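Local coordinates for Non-structural protein (Porcine reproductive and respiratory syndrome virus, PDB 3IFU) that acts as a zinc-binding, papain-like cysteine protease, the N-terminal leader piece of the viral polyprotein, and probably inhibits host interferon-beta production, at residues G109-P113 with T114-T118. Sequence-based numbering, arbitrary orientation.
Sequences GQLTP and TVLKT
The peptide planes of T112-P113 and P113-T114, at the start of a helix, present their carbonyl oxygens to L116 and K117 in different ways. T112 O receives L116 N almost head-on at 2.9 Å (C=O...N 167°), whereas K117 N meets P113 O at 3.0 Å from 28° off the carbonyl plane. The aliphatic stem of K117 runs extended past that same oxygen, its CG 3.1 Å from P113 O. The next carbonyl, T114 O, is gripped from opposite faces by T118 N and T118 OG1.

T112 occupies the N-cap position of helix 113-118 in the papain-like protease domain, yet its side chain does no capping. The hydroxyl, swung away from the backbone N (chi1 -166°), hydrogen-bonds E177 O in the C-terminal segment, and the methyl is left lying over the first helical turn, close to V115 N. There T112 CG2 is 3.3 Å from V115 CG2, closer than methyl groups normally pack, the two side chains crossing at about a right angle.

On the buried side, L111 CD1 lies 4.0 Å from L116 CD2 and 4.2 Å from V115 CG1, forming a small apolar cluster to which I105 of helix 94-108 adds cover. The connection between the helices also borders a metal site: L111 shares backbone hydrogen bonding with A179, and the side chain of Q110 comes within about 4 Å of that of M180, a zinc ligand.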
ATOM      1  N   GLY A 109      15.455 -18.670  -1.881  1.00 49.84           N
ATOM      2  CA  GLY A 109      15.492 -18.680  -0.425  1.00 49.95           C
ATOM      3  C   GLY A 109      16.132 -17.439   0.176  1.00 50.44           C
ATOM      4  O   GLY A 109      16.629 -17.453   1.309  1.00 48.75           O
ATOM      5  N   GLN A 110      16.119 -16.358  -0.595  1.00 50.13           N
ATOM      6  CA  GLN A 110      16.698 -15.095  -0.173  1.00 52.21           C
ATOM      7  C   GLN A 110      16.446 -14.070  -1.268  1.00 52.20           C
ATOM      8  O   GLN A 110      16.035 -14.428  -2.369  1.00 53.65           O
ATOM      9  CB  GLN A 110      18.204 -15.253   0.043  1.00 53.51           C
ATOM     10  CG  GLN A 110      18.938 -15.865  -1.148  1.00 56.93           C
ATOM     11  CD  GLN A 110      20.448 -15.966  -0.931  1.00 59.12           C
ATOM     12  OE1 GLN A 110      20.912 -16.459   0.108  1.00 60.95           O
ATOM     13  NE2 GLN A 110      21.220 -15.508  -1.916  1.00 57.22           N
ATOM     14  N   LEU A 111      16.679 -12.800  -0.965  1.00 51.62           N
ATOM     15  CA  LEU A 111      16.488 -11.745  -1.949  1.00 51.98           C
ATOM     16  C   LEU A 111      17.876 -11.269  -2.331  1.00 52.85           C
ATOM     17  O   LEU A 111      18.724 -11.035  -1.466  1.00 55.18           O
ATOM     18  CB  LEU A 111      15.659 -10.602  -1.354  1.00 52.03           C
ATOM     19  CG  LEU A 111      14.894  -9.676  -2.313  1.00 52.33           C
ATOM     20  CD1 LEU A 111      14.278 -10.459  -3.486  1.00 51.43           C
ATOM     21  CD2 LEU A 111      13.802  -8.976  -1.521  1.00 48.96           C
ATOM     22  N   THR A 112      18.121 -11.133  -3.627  1.00 52.24           N
ATOM     23  CA  THR A 112      19.439 -10.724  -4.079  1.00 51.75           C
ATOM     24  C   THR A 112      19.372  -9.903  -5.367  1.00 51.27           C
ATOM     25  O   THR A 112      18.366  -9.943  -6.079  1.00 49.93           O
ATOM     26  CB  THR A 112      20.299 -11.973  -4.311  1.00 51.58           C
ATOM     27  OG1 THR A 112      21.664 -11.591  -4.441  1.00 55.99           O
ATOM     28  CG2 THR A 112      19.866 -12.692  -5.576  1.00 51.16           C
ATOM     29  N   PRO A 113      20.440  -9.142  -5.681  1.00 51.57           N
ATOM     30  CA  PRO A 113      20.427  -8.337  -6.909  1.00 52.68           C
ATOM     31  C   PRO A 113      20.097  -9.193  -8.129  1.00 53.51           C
ATOM     32  O   PRO A 113      19.434  -8.743  -9.066  1.00 55.04           O
ATOM     33  CB  PRO A 113      21.844  -7.778  -6.971  1.00 50.77           C
ATOM     34  CG  PRO A 113      22.188  -7.609  -5.534  1.00 52.34           C
ATOM     35  CD  PRO A 113      21.671  -8.893  -4.911  1.00 50.92           C
ATOM     36  N   THR A 114      20.561 -10.435  -8.103  1.00 52.58           N
ATOM     37  CA  THR A 114      20.324 -11.355  -9.198  1.00 53.79           C
ATOM     38  C   THR A 114      18.851 -11.752  -9.289  1.00 54.72           C
ATOM     39  O   THR A 114      18.299 -11.840 -10.387  1.00 55.34           O
ATOM     40  CB  THR A 114      21.219 -12.605  -9.049  1.00 53.48           C
ATOM     41  OG1 THR A 114      22.578 -12.247  -9.340  1.00 52.87           O
ATOM     42  CG2 THR A 114      20.768 -13.711  -9.981  1.00 51.02           C
ATOM     43  N   VAL A 115      18.211 -11.981  -8.146  1.00 54.81           N
ATOM     44  CA  VAL A 115      16.801 -12.349  -8.141  1.00 53.11           C
ATOM     45  C   VAL A 115      15.944 -11.153  -8.555  1.00 52.09           C
ATOM     46  O   VAL A 115      14.863 -11.325  -9.117  1.00 53.01           O
ATOM     47  CB  VAL A 115      16.350 -12.851  -6.754  1.00 52.89           C
ATOM     48  CG1 VAL A 115      14.843 -13.064  -6.736  1.00 52.35           C
ATOM     49  CG2 VAL A 115      17.037 -14.158  -6.438  1.00 52.73           C
ATOM     50  N   LEU A 116      16.422  -9.945  -8.282  1.00 50.46           N
ATOM     51  CA  LEU A 116      15.678  -8.752  -8.668  1.00 50.97           C
ATOM     52  C   LEU A 116      15.819  -8.534 -10.174  1.00 52.30           C
ATOM     53  O   LEU A 116      14.912  -8.019 -10.822  1.00 53.03           O
ATOM     54  CB  LEU A 116      16.177  -7.526  -7.895  1.00 48.67           C
ATOM     55  CG  LEU A 116      15.884  -7.508  -6.392  1.00 48.41           C
ATOM     56  CD1 LEU A 116      16.538  -6.300  -5.744  1.00 47.82           C
ATOM     57  CD2 LEU A 116      14.387  -7.487  -6.165  1.00 48.85           C
ATOM     58  N   LYS A 117      16.962  -8.930 -10.728  1.00 53.89           N
ATOM     59  CA  LYS A 117      17.200  -8.804 -12.162  1.00 54.26           C
ATOM     60  C   LYS A 117      16.320  -9.808 -12.896  1.00 52.58           C
ATOM     61  O   LYS A 117      15.716  -9.478 -13.909  1.00 52.94           O
ATOM     62  CB  LYS A 117      18.671  -9.063 -12.496  1.00 56.08           C
ATOM     63  CG  LYS A 117      19.600  -7.961 -12.024  1.00 61.17           C
ATOM     64  CD  LYS A 117      21.068  -8.352 -12.174  1.00 64.84           C
ATOM     65  CE  LYS A 117      22.004  -7.225 -11.710  1.00 64.70           C
ATOM     66  NZ  LYS A 117      23.437  -7.652 -11.705  1.00 64.56           N
ATOM     67  N   THR A 118      16.249 -11.030 -12.378  1.00 50.75           N
ATOM     68  CA  THR A 118      15.421 -12.075 -12.984  1.00 51.58           C
ATOM     69  C   THR A 118      13.956 -11.610 -13.008  1.00 51.53           C
ATOM     70  O   THR A 118      13.208 -11.896 -13.951  1.00 49.06           O
ATOM     71  CB  THR A 118      15.521 -13.409 -12.183  1.00 51.30           C
ATOM     72  OG1 THR A 118      16.889 -13.824 -12.108  1.00 51.31           O
ATOM     73  CG2 THR A 118      14.716 -14.506 -12.855  1.00 50.12           C
TER